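Local coordinates for protein (CD58) (Homo sapiens, PDB 1CCZ) that binds the lymphocyte adhesion receptor CD2 and is built from two immunoglobulin-like domains, at residues L110-L115 against F150-V155; V13-P18 against D73-E78; E25-W28 against D33-A36. All coordinates share one frame; numbering follows the deposited sequence.

Overall arrangement
Three contacts illustrate how immunoglobulin-like domains are held together, both between and within their sheets. The touching residues of contacts 1 and 2 are all buried, and they bridge the two sheets of a sandwich, one in each half of the chain, with centres about 35 Å apart. They differ in chemistry: 110-115 and 150-155 are joined covalently by a disulfide, whereas 13-18 and 73-78 meet through apolar side-chain packing, rings at one end and a thioether at the other. Contact 3 is a backbone-bonded hairpin, partly exposed, within one sheet. Its centre lies about 10 Å from that of contact 2, and the two share a sheet in which strands 73-78 and 26-30 are neighbours; a probable hydrogen bond links Glu-78 N to Leu-27 O (2.8 Å).

Contact 1. Residues L110-L115 against F150-V155; sequences LTCEVL and FKCKAV
Cys-112 and Cys-152 both hold SG opposite the backbone nitrogen across the CA-CB bond (chi1 175° and -176°), and these matching torsions send the two sulfurs toward each other from facing strands. The disulfide that results spans 2.0 Å from Cys-112 SG to Cys-152 SG, and its C-S-S-C torsion of -88° lies close to the preferred right angle. Across it the strands approach to 6.5 Å between Cys-112 CA and Cys-152 CA. Away from this bond, the strands diverge toward the pair Leu-110 and Phe-150. Here Leu-110 CG sits 4.3 Å above the plane of the Phe-150 ring, over its centre, and the methyl CD2 of Leu-110 reaches ring atom CD2 of Phe-150 at 3.8 Å. At the other end the Val-114 methyl CG2 rests on Ala-154 CB, also at 3.8 Å, while Leu-122 touches both residues. Strand 109-113 belongs to one sheet and strand 150-156 to the other, so this is the intersheet disulfide of the immunoglobulin fold in a C2-set domain. With apolar groups flanking a buried covalent bond, the two sheets are crosslinked through a hydrophobic core, and their separation at this point is fixed by the sulfur bridge.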
ATOM      1  N   LEU A 110      16.306  23.332   5.348  1.00 25.95           N
ATOM      2  CA  LEU A 110      16.608  21.968   4.950  1.00 27.12           C
ATOM      3  C   LEU A 110      15.383  21.425   4.207  1.00 28.80           C
ATOM      4  O   LEU A 110      14.258  21.629   4.649  1.00 28.15           O
ATOM      5  CB  LEU A 110      16.867  21.155   6.218  1.00 28.23           C
ATOM      6  CG  LEU A 110      16.896  19.635   6.405  1.00 28.92           C
ATOM      7  CD1 LEU A 110      15.870  18.933   5.557  1.00 30.02           C
ATOM      8  CD2 LEU A 110      18.291  19.161   6.114  1.00 28.73           C
ATOM      9  N   THR A 111      15.593  20.759   3.074  1.00 25.98           N
ATOM     10  CA  THR A 111      14.479  20.179   2.331  1.00 25.17           C
ATOM     11  C   THR A 111      14.697  18.695   2.125  1.00 26.43           C
ATOM     12  O   THR A 111      15.821  18.249   1.888  1.00 24.89           O
ATOM     13  CB  THR A 111      14.312  20.789   0.948  1.00 25.35           C
ATOM     14  OG1 THR A 111      14.025  22.179   1.076  1.00 26.25           O
ATOM     15  CG2 THR A 111      13.168  20.094   0.195  1.00 21.86           C
ATOM     16  N   CYS A 112      13.614  17.933   2.235  1.00 24.69           N
ATOM     17  CA  CYS A 112      13.652  16.499   2.018  1.00 23.23           C
ATOM     18  C   CYS A 112      12.632  16.221   0.909  1.00 23.66           C
ATOM     19  O   CYS A 112      11.587  16.863   0.858  1.00 23.91           O
ATOM     20  CB  CYS A 112      13.256  15.736   3.280  1.00 20.62           C
ATOM     21  SG  CYS A 112      13.166  13.956   2.918  1.00 28.04           S
ATOM     22  N   GLU A 113      12.934  15.293   0.011  1.00 21.34           N
ATOM     23  CA  GLU A 113      11.997  14.963  -1.050  1.00 19.95           C
ATOM     24  C   GLU A 113      12.148  13.505  -1.426  1.00 22.52           C
ATOM     25  O   GLU A 113      13.136  12.861  -1.076  1.00 21.05           O
ATOM     26  CB  GLU A 113      12.243  15.850  -2.254  1.00 23.38           C
ATOM     27  CG  GLU A 113      13.556  15.582  -2.945  1.00 25.04           C
ATOM     28  CD  GLU A 113      13.552  16.088  -4.374  1.00 28.29           C
ATOM     29  OE1 GLU A 113      13.239  17.274  -4.581  1.00 26.78           O
ATOM     30  OE2 GLU A 113      13.857  15.296  -5.292  1.00 29.00           O
ATOM     31  N   VAL A 114      11.158  12.962  -2.123  1.00 20.50           N
ATOM     32  CA  VAL A 114      11.220  11.566  -2.521  1.00 19.38           C
ATOM     33  C   VAL A 114      10.490  11.532  -3.846  1.00 21.69           C
ATOM     34  O   VAL A 114       9.471  12.198  -4.007  1.00 20.67           O
ATOM     35  CB  VAL A 114      10.574  10.623  -1.439  1.00 20.42           C
ATOM     36  CG1 VAL A 114       9.075  10.874  -1.307  1.00 19.45           C
ATOM     37  CG2 VAL A 114      10.860   9.159  -1.780  1.00 17.38           C
ATOM     38  N   LEU A 115      11.042  10.790  -4.806  1.00 20.94           N
ATOM     39  CA  LEU A 115      10.466  10.713  -6.151  1.00 20.13           C
ATOM     40  C   LEU A 115       9.291   9.761  -6.317  1.00 19.66           C
ATOM     41  O   LEU A 115       8.228  10.149  -6.784  1.00 20.70           O
ATOM     42  CB  LEU A 115      11.546  10.329  -7.172  1.00 19.78           C
ATOM     43  CG  LEU A 115      11.146  10.354  -8.651  1.00 20.78           C
ATOM     44  CD1 LEU A 115      10.667  11.745  -9.028  1.00 17.99           C
ATOM     45  CD2 LEU A 115      12.343   9.937  -9.505  1.00 17.68           C
ATOM     46  N   PHE A 150      20.288  15.073  10.319  1.00 25.16           N
ATOM     47  CA  PHE A 150      18.859  14.974  10.060  1.00 24.11           C
ATOM     48  C   PHE A 150      18.536  13.641   9.405  1.00 24.94           C
ATOM     49  O   PHE A 150      19.313  13.135   8.594  1.00 26.20           O
ATOM     50  CB  PHE A 150      18.426  16.089   9.130  1.00 21.76           C
ATOM     51  CG  PHE A 150      18.393  17.423   9.781  1.00 24.11           C
ATOM     52  CD1 PHE A 150      17.281  17.821  10.509  1.00 24.50           C
ATOM     53  CD2 PHE A 150      19.478  18.286   9.670  1.00 25.82           C
ATOM     54  CE1 PHE A 150      17.243  19.068  11.123  1.00 25.06           C
ATOM     55  CE2 PHE A 150      19.456  19.544  10.281  1.00 26.89           C
ATOM     56  CZ  PHE A 150      18.331  19.934  11.011  1.00 23.96           C
ATOM     57  N   LYS A 151      17.404  13.060   9.770  1.00 23.41           N
ATOM     58  CA  LYS A 151      16.983  11.819   9.160  1.00 23.83           C
ATOM     59  C   LYS A 151      15.622  12.102   8.567  1.00 25.16           C
ATOM     60  O   LYS A 151      14.744  12.683   9.227  1.00 23.39           O
ATOM     61  CB  LYS A 151      16.856  10.698  10.169  1.00 24.96           C
ATOM     62  CG  LYS A 151      16.263   9.426   9.591  1.00 28.55           C
ATOM     63  CD  LYS A 151      16.446   8.308  10.593  1.00 37.23           C
ATOM     64  CE  LYS A 151      15.761   7.033  10.151  1.00 44.25           C
ATOM     65  NZ  LYS A 151      14.400   6.885  10.744  1.00 52.74           N
ATOM     66  N   CYS A 152      15.465  11.731   7.304  1.00 23.60           N
ATOM     67  CA  CYS A 152      14.197  11.906   6.624  1.00 22.01           C
ATOM     68  C   CYS A 152      13.724  10.544   6.206  1.00 22.16           C
ATOM     69  O   CYS A 152      14.473   9.760   5.618  1.00 23.99           O
ATOM     70  CB  CYS A 152      14.341  12.786   5.406  1.00 22.90           C
ATOM     71  SG  CYS A 152      12.715  13.070   4.658  1.00 24.75           S
ATOM     72  N   LYS A 153      12.484  10.245   6.538  1.00 23.14           N
ATOM     73  CA  LYS A 153      11.917   8.964   6.197  1.00 22.25           C
ATOM     74  C   LYS A 153      10.725   9.148   5.261  1.00 23.04           C
ATOM     75  O   LYS A 153       9.884  10.016   5.474  1.00 24.82           O
ATOM     76  CB  LYS A 153      11.480   8.269   7.470  1.00 23.62           C
ATOM     77  CG  LYS A 153      10.861   6.934   7.247  1.00 33.95           C
ATOM     78  CD  LYS A 153      10.224   6.432   8.527  1.00 42.90           C
ATOM     79  CE  LYS A 153      11.242   6.382   9.657  1.00 50.02           C
ATOM     80  NZ  LYS A 153      10.760   5.495  10.765  1.00 55.61           N
ATOM     81  N   ALA A 154      10.683   8.368   4.190  1.00 23.44           N
ATOM     82  CA  ALA A 154       9.539   8.411   3.276  1.00 24.39           C
ATOM     83  C   ALA A 154       8.786   7.120   3.588  1.00 24.58           C
ATOM     84  O   ALA A 154       9.365   6.028   3.584  1.00 25.51           O
ATOM     85  CB  ALA A 154       9.991   8.414   1.831  1.00 25.24           C
ATOM     86  N   VAL A 155       7.500   7.236   3.888  1.00 25.87           N
ATOM     87  CA  VAL A 155       6.733   6.048   4.217  1.00 27.83           C
ATOM     88  C   VAL A 155       5.295   6.056   3.666  1.00 26.09           C
ATOM     89  O   VAL A 155       4.664   7.101   3.497  1.00 26.17           O
ATOM     90  CB  VAL A 155       6.722   5.850   5.777  1.00 28.75           C
ATOM     91  CG1 VAL A 155       6.390   7.144   6.449  1.00 28.21           C
ATOM     92  CG2 VAL A 155       5.727   4.776   6.185  1.00 28.95           C
TER

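Contact 2. Residues V13-P18 against D73-E78; sequences VTFHVP and DEYEME
Phe-15 and Tyr-75 form a buried apolar contact between the two sheets of the N-terminal domain, strand 13-15 lying in one and strand 73-78 in the other. Tyr-75 CG lies anti to its own carbonyl carbon (chi1 -69°), which carries the ring in toward the phenylalanine, and chi2 of 71° turns a face to it. Phe-15 CE2 comes down on that face toward its rim, 3.5 Å from Tyr-75 CG, and Phe-15 CZ follows at 3.9 Å from Tyr-75 CD1. The rings are inclined to each other by 56°, with centroids 5.1 Å apart, an oblique meeting. Further along, Val-17 places both its methyls against the Met-77 sulfur: SD is 3.9 Å from Val-17 CG1 and 4.0 Å from Val-17 CG2. Bends at chi2 and chi3 of Met-77 bring the thioether there. The polar end of Tyr-75 is satisfied elsewhere, for its OH is hydrogen-bonded to the backbone O of Asp-71, four residues earlier. That link is the tyrosine corner of Greek-key sandwiches, and Val-17 and Met-77 appear to occupy the positions where most immunoglobulin domains carry the intersheet disulfide, so that packing stands in for the bridge, as in the first domain of CD2.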
ATOM      1  N   VAL A  13      -1.851 -10.025  -3.458  1.00 31.14           N
ATOM      2  CA  VAL A  13      -2.514  -9.954  -2.170  1.00 29.85           C
ATOM      3  C   VAL A  13      -3.492 -11.105  -2.102  1.00 31.62           C
ATOM      4  O   VAL A  13      -3.888 -11.655  -3.128  1.00 30.55           O
ATOM      5  CB  VAL A  13      -3.357  -8.671  -1.986  1.00 29.30           C
ATOM      6  CG1 VAL A  13      -2.464  -7.483  -1.764  1.00 29.61           C
ATOM      7  CG2 VAL A  13      -4.268  -8.471  -3.193  1.00 26.19           C
ATOM      8  N   THR A  14      -3.878 -11.466  -0.886  1.00 31.10           N
ATOM      9  CA  THR A  14      -4.853 -12.516  -0.685  1.00 31.38           C
ATOM     10  C   THR A  14      -5.959 -11.959   0.209  1.00 32.75           C
ATOM     11  O   THR A  14      -5.677 -11.382   1.259  1.00 34.77           O
ATOM     12  CB  THR A  14      -4.221 -13.733  -0.018  1.00 31.26           C
ATOM     13  OG1 THR A  14      -3.314 -14.340  -0.938  1.00 31.99           O
ATOM     14  CG2 THR A  14      -5.292 -14.742   0.385  1.00 29.31           C
ATOM     15  N   PHE A  15      -7.207 -12.087  -0.236  1.00 33.47           N
ATOM     16  CA  PHE A  15      -8.358 -11.633   0.530  1.00 33.73           C
ATOM     17  C   PHE A  15      -8.748 -12.867   1.336  1.00 37.80           C
ATOM     18  O   PHE A  15      -9.381 -13.787   0.811  1.00 37.69           O
ATOM     19  CB  PHE A  15      -9.499 -11.224  -0.402  1.00 30.42           C
ATOM     20  CG  PHE A  15      -9.194 -10.015  -1.268  1.00 30.69           C
ATOM     21  CD1 PHE A  15      -8.279  -9.050  -0.862  1.00 33.24           C
ATOM     22  CD2 PHE A  15      -9.828  -9.843  -2.492  1.00 29.55           C
ATOM     23  CE1 PHE A  15      -8.003  -7.929  -1.669  1.00 32.15           C
ATOM     24  CE2 PHE A  15      -9.565  -8.735  -3.303  1.00 29.73           C
ATOM     25  CZ  PHE A  15      -8.653  -7.776  -2.894  1.00 30.14           C
ATOM     26  N   HIS A  16      -8.329 -12.898   2.599  1.00 41.68           N
ATOM     27  CA  HIS A  16      -8.605 -14.032   3.480  1.00 45.52           C
ATOM     28  C   HIS A  16     -10.037 -14.053   3.986  1.00 47.30           C
ATOM     29  O   HIS A  16     -10.518 -13.088   4.591  1.00 47.31           O
ATOM     30  CB  HIS A  16      -7.635 -14.032   4.658  1.00 46.43           C
ATOM     31  CG  HIS A  16      -6.208 -14.266   4.257  1.00 50.91           C
ATOM     32  ND1 HIS A  16      -5.720 -15.517   3.950  1.00 53.34           N
ATOM     33  CD2 HIS A  16      -5.178 -13.401   4.089  1.00 52.71           C
ATOM     34  CE1 HIS A  16      -4.443 -15.418   3.609  1.00 54.19           C
ATOM     35  NE2 HIS A  16      -4.092 -14.143   3.685  1.00 53.70           N
ATOM     36  N   VAL A  17     -10.712 -15.164   3.720  1.00 48.33           N
ATOM     37  CA  VAL A  17     -12.091 -15.329   4.119  1.00 50.66           C
ATOM     38  C   VAL A  17     -12.173 -16.423   5.164  1.00 56.87           C
ATOM     39  O   VAL A  17     -11.631 -17.511   4.966  1.00 58.44           O
ATOM     40  CB  VAL A  17     -12.964 -15.732   2.922  1.00 46.60           C
ATOM     41  CG1 VAL A  17     -14.342 -16.138   3.390  1.00 47.25           C
ATOM     42  CG2 VAL A  17     -13.069 -14.582   1.953  1.00 44.98           C
ATOM     43  N   PRO A  18     -12.826 -16.134   6.307  1.00 62.36           N
ATOM     44  CA  PRO A  18     -13.023 -17.060   7.438  1.00 66.85           C
ATOM     45  C   PRO A  18     -13.271 -18.517   6.993  1.00 71.72           C
ATOM     46  O   PRO A  18     -14.309 -18.837   6.401  1.00 72.65           O
ATOM     47  CB  PRO A  18     -14.241 -16.483   8.165  1.00 64.94           C
ATOM     48  CG  PRO A  18     -14.506 -15.113   7.526  1.00 65.25           C
ATOM     49  CD  PRO A  18     -13.394 -14.805   6.584  1.00 62.02           C
ATOM     50  N   ASP A  73      -9.792  -1.198  -5.832  1.00 33.74           N
ATOM     51  CA  ASP A  73     -11.239  -1.174  -5.894  1.00 33.38           C
ATOM     52  C   ASP A  73     -11.815  -1.932  -4.723  1.00 33.41           C
ATOM     53  O   ASP A  73     -11.086  -2.453  -3.874  1.00 33.01           O
ATOM     54  CB  ASP A  73     -11.677  -1.874  -7.181  1.00 34.12           C
ATOM     55  CG  ASP A  73     -12.806  -1.180  -7.867  1.00 36.83           C
ATOM     56  OD1 ASP A  73     -13.619  -0.534  -7.170  1.00 38.20           O
ATOM     57  OD2 ASP A  73     -12.880  -1.282  -9.110  1.00 40.11           O
ATOM     58  N   GLU A  74     -13.139  -1.984  -4.681  1.00 33.78           N
ATOM     59  CA  GLU A  74     -13.809  -2.750  -3.662  1.00 34.40           C
ATOM     60  C   GLU A  74     -14.140  -4.096  -4.299  1.00 32.98           C
ATOM     61  O   GLU A  74     -14.568  -4.152  -5.453  1.00 31.75           O
ATOM     62  CB  GLU A  74     -15.093  -2.085  -3.232  1.00 39.30           C
ATOM     63  CG  GLU A  74     -15.546  -2.608  -1.897  1.00 47.39           C
ATOM     64  CD  GLU A  74     -17.034  -2.735  -1.800  1.00 52.31           C
ATOM     65  OE1 GLU A  74     -17.737  -2.407  -2.780  1.00 55.34           O
ATOM     66  OE2 GLU A  74     -17.500  -3.168  -0.728  1.00 59.87           O
ATOM     67  N   TYR A  75     -13.918  -5.170  -3.548  1.00 32.39           N
ATOM     68  CA  TYR A  75     -14.188  -6.523  -4.012  1.00 31.67           C
ATOM     69  C   TYR A  75     -15.135  -7.139  -3.004  1.00 33.29           C
ATOM     70  O   TYR A  75     -15.033  -6.887  -1.794  1.00 31.26           O
ATOM     71  CB  TYR A  75     -12.908  -7.357  -4.073  1.00 28.15           C
ATOM     72  CG  TYR A  75     -11.937  -6.938  -5.151  1.00 29.69           C
ATOM     73  CD1 TYR A  75     -11.216  -5.735  -5.048  1.00 28.07           C
ATOM     74  CD2 TYR A  75     -11.723  -7.744  -6.274  1.00 27.48           C
ATOM     75  CE1 TYR A  75     -10.300  -5.347  -6.037  1.00 25.15           C
ATOM     76  CE2 TYR A  75     -10.812  -7.367  -7.267  1.00 28.73           C
ATOM     77  CZ  TYR A  75     -10.105  -6.166  -7.136  1.00 27.49           C
ATOM     78  OH  TYR A  75      -9.191  -5.808  -8.095  1.00 26.46           O
ATOM     79  N   GLU A  76     -16.060  -7.949  -3.512  1.00 33.64           N
ATOM     80  CA  GLU A  76     -17.043  -8.603  -2.660  1.00 35.62           C
ATOM     81  C   GLU A  76     -17.111 -10.105  -2.965  1.00 32.83           C
ATOM     82  O   GLU A  76     -17.064 -10.525  -4.122  1.00 30.68           O
ATOM     83  CB  GLU A  76     -18.418  -7.948  -2.875  1.00 36.77           C
ATOM     84  CG  GLU A  76     -18.371  -6.427  -3.013  1.00 43.56           C
ATOM     85  CD  GLU A  76     -18.150  -5.953  -4.455  1.00 49.81           C
ATOM     86  OE1 GLU A  76     -18.542  -6.684  -5.390  1.00 52.18           O
ATOM     87  OE2 GLU A  76     -17.587  -4.846  -4.663  1.00 52.20           O
ATOM     88  N   MET A  77     -17.201 -10.902  -1.912  1.00 31.02           N
ATOM     89  CA  MET A  77     -17.291 -12.345  -2.041  1.00 33.25           C
ATOM     90  C   MET A  77     -18.682 -12.807  -1.674  1.00 34.27           C
ATOM     91  O   MET A  77     -19.237 -12.347  -0.681  1.00 34.88           O
ATOM     92  CB  MET A  77     -16.314 -13.021  -1.085  1.00 36.22           C
ATOM     93  CG  MET A  77     -16.176 -14.516  -1.301  1.00 44.63           C
ATOM     94  SD  MET A  77     -16.520 -15.483   0.189  1.00 59.21           S
ATOM     95  CE  MET A  77     -18.310 -15.427   0.146  1.00 53.49           C
ATOM     96  N   GLU A  78     -19.264 -13.695  -2.465  1.00 32.28           N
ATOM     97  CA  GLU A  78     -20.565 -14.220  -2.092  1.00 33.39           C
ATOM     98  C   GLU A  78     -20.570 -15.710  -2.277  1.00 33.87           C
ATOM     99  O   GLU A  78     -19.914 -16.235  -3.189  1.00 32.90           O
ATOM    100  CB  GLU A  78     -21.696 -13.598  -2.895  1.00 35.39           C
ATOM    101  CG  GLU A  78     -21.453 -13.457  -4.343  1.00 43.97           C
ATOM    102  CD  GLU A  78     -22.686 -12.936  -5.037  1.00 51.69           C
ATOM    103  OE1 GLU A  78     -23.696 -13.665  -5.036  1.00 57.49           O
ATOM    104  OE2 GLU A  78     -22.665 -11.805  -5.573  1.00 55.89           O
TER

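Contact 3. Residues E25-W28 against D33-A36; sequences EVLW and DKVA
Trp-28 and Ala-36 are joined by a nearly linear backbone hydrogen bond, Trp-28 N to Ala-36 O, of 2.9 Å and 163° at the hydrogen. The carbonyl of Trp-28 accepts from two donors at once: Val-35 N gives it a short bond of 2.7 Å to Trp-28 O, and Ala-36 N a weak one of 3.5 Å to the same atom. Two residues thus face one, which defines a classic beta bulge. Val-35 takes up the extra residue by adopting helix-like backbone torsions (phi -109°, psi -53°), and the next residue returns to extended geometry. Packing surrounds this polar core. Trp-28 CB stands 4.1 Å from Val-35 CB, while the indole leads away from the hairpin into the sandwich, packing on Val-17 and Leu-55, its NE1 hydrogen-bonded to Gly-60 O. At the outer side Leu-27 and Lys-34 cross at about a right angle; the methyl CD1 of Leu-27 presses on Lys-34 CD at 3.4 Å, tighter than ordinary van der Waals contact. Beyond that hydrocarbon patch the ammonium of Lys-34 pairs with Glu-37 in a salt bridge. Strands 26-30 and 33-39 correspond to the C-C' hairpin of a V-set-like immunoglobulin domain, with Trp-28 as the core tryptophan of strand C, and they belong to the GFCC'C'' sheet through which CD2-family domains bind one another.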
ATOM      1  N   GLU A  25     -19.720 -23.380  -3.632  1.00 26.57           N
ATOM      2  CA  GLU A  25     -19.530 -22.429  -4.707  1.00 23.15           C
ATOM      3  C   GLU A  25     -19.177 -21.074  -4.112  1.00 24.09           C
ATOM      4  O   GLU A  25     -19.506 -20.790  -2.963  1.00 22.50           O
ATOM      5  CB  GLU A  25     -20.796 -22.319  -5.549  1.00 21.26           C
ATOM      6  CG  GLU A  25     -21.234 -23.644  -6.147  1.00 21.21           C
ATOM      7  CD  GLU A  25     -22.531 -23.520  -6.916  1.00 24.17           C
ATOM      8  OE1 GLU A  25     -23.611 -23.508  -6.275  1.00 25.16           O
ATOM      9  OE2 GLU A  25     -22.478 -23.419  -8.163  1.00 21.80           O
ATOM     10  N   VAL A  26     -18.484 -20.247  -4.892  1.00 25.74           N
ATOM     11  CA  VAL A  26     -18.091 -18.922  -4.428  1.00 24.48           C
ATOM     12  C   VAL A  26     -17.950 -18.009  -5.620  1.00 23.11           C
ATOM     13  O   VAL A  26     -17.541 -18.438  -6.689  1.00 23.36           O
ATOM     14  CB  VAL A  26     -16.744 -18.952  -3.626  1.00 26.70           C
ATOM     15  CG1 VAL A  26     -15.621 -19.413  -4.489  1.00 29.44           C
ATOM     16  CG2 VAL A  26     -16.419 -17.578  -3.126  1.00 30.35           C
ATOM     17  N   LEU A  27     -18.322 -16.750  -5.447  1.00 22.71           N
ATOM     18  CA  LEU A  27     -18.214 -15.775  -6.522  1.00 25.39           C
ATOM     19  C   LEU A  27     -17.538 -14.496  -5.979  1.00 28.51           C
ATOM     20  O   LEU A  27     -17.885 -14.010  -4.888  1.00 27.76           O
ATOM     21  CB  LEU A  27     -19.603 -15.429  -7.063  1.00 26.84           C
ATOM     22  CG  LEU A  27     -19.689 -14.350  -8.144  1.00 29.60           C
ATOM     23  CD1 LEU A  27     -18.920 -14.784  -9.380  1.00 33.37           C
ATOM     24  CD2 LEU A  27     -21.137 -14.109  -8.506  1.00 34.34           C
ATOM     25  N   TRP A  28     -16.562 -13.977  -6.733  1.00 25.95           N
ATOM     26  CA  TRP A  28     -15.857 -12.764  -6.353  1.00 24.78           C
ATOM     27  C   TRP A  28     -16.142 -11.713  -7.394  1.00 26.89           C
ATOM     28  O   TRP A  28     -16.076 -11.982  -8.615  1.00 25.74           O
ATOM     29  CB  TRP A  28     -14.356 -12.998  -6.290  1.00 23.18           C
ATOM     30  CG  TRP A  28     -13.932 -13.595  -5.007  1.00 23.10           C
ATOM     31  CD1 TRP A  28     -13.748 -14.922  -4.743  1.00 22.37           C
ATOM     32  CD2 TRP A  28     -13.600 -12.891  -3.798  1.00 23.68           C
ATOM     33  NE1 TRP A  28     -13.317 -15.088  -3.450  1.00 25.61           N
ATOM     34  CE2 TRP A  28     -13.218 -13.861  -2.845  1.00 23.95           C
ATOM     35  CE3 TRP A  28     -13.588 -11.537  -3.431  1.00 21.85           C
ATOM     36  CZ2 TRP A  28     -12.824 -13.523  -1.544  1.00 24.14           C
ATOM     37  CZ3 TRP A  28     -13.198 -11.201  -2.135  1.00 22.17           C
ATOM     38  CH2 TRP A  28     -12.821 -12.192  -1.209  1.00 22.45           C
ATOM     39  N   ASP A  33     -18.678  -6.267 -11.250  1.00 45.52           N
ATOM     40  CA  ASP A  33     -18.290  -7.213 -12.281  1.00 45.82           C
ATOM     41  C   ASP A  33     -17.597  -8.428 -11.698  1.00 43.94           C
ATOM     42  O   ASP A  33     -16.930  -8.334 -10.670  1.00 43.94           O
ATOM     43  CB  ASP A  33     -17.414  -6.517 -13.307  1.00 49.97           C
ATOM     44  CG  ASP A  33     -18.024  -5.218 -13.777  1.00 57.39           C
ATOM     45  OD1 ASP A  33     -19.096  -5.257 -14.425  1.00 59.14           O
ATOM     46  OD2 ASP A  33     -17.446  -4.150 -13.481  1.00 62.10           O
ATOM     47  N   LYS A  34     -17.779  -9.571 -12.358  1.00 41.02           N
ATOM     48  CA  LYS A  34     -17.211 -10.832 -11.907  1.00 37.79           C
ATOM     49  C   LYS A  34     -15.707 -10.868 -12.064  1.00 33.85           C
ATOM     50  O   LYS A  34     -15.160 -10.409 -13.057  1.00 33.90           O
ATOM     51  CB  LYS A  34     -17.831 -12.001 -12.681  1.00 41.30           C
ATOM     52  CG  LYS A  34     -19.267 -12.329 -12.290  1.00 42.40           C
ATOM     53  CD  LYS A  34     -19.602 -13.799 -12.565  1.00 46.68           C
ATOM     54  CE  LYS A  34     -20.005 -14.053 -14.012  1.00 44.56           C
ATOM     55  NZ  LYS A  34     -20.397 -15.491 -14.205  1.00 45.78           N
ATOM     56  N   VAL A  35     -15.050 -11.438 -11.068  1.00 29.61           N
ATOM     57  CA  VAL A  35     -13.603 -11.558 -11.059  1.00 27.65           C
ATOM     58  C   VAL A  35     -13.240 -13.032 -11.274  1.00 25.92           C
ATOM     59  O   VAL A  35     -12.476 -13.373 -12.161  1.00 24.88           O
ATOM     60  CB  VAL A  35     -13.041 -11.063  -9.682  1.00 26.90           C
ATOM     61  CG1 VAL A  35     -11.617 -11.560  -9.464  1.00 26.32           C
ATOM     62  CG2 VAL A  35     -13.105  -9.553  -9.614  1.00 27.79           C
ATOM     63  N   ALA A  36     -13.811 -13.901 -10.451  1.00 24.77           N
ATOM     64  CA  ALA A  36     -13.537 -15.323 -10.527  1.00 25.11           C
ATOM     65  C   ALA A  36     -14.643 -16.039  -9.787  1.00 26.09           C
ATOM     66  O   ALA A  36     -15.337 -15.433  -8.961  1.00 24.62           O
ATOM     67  CB  ALA A  36     -12.215 -15.629  -9.858  1.00 25.34           C
TER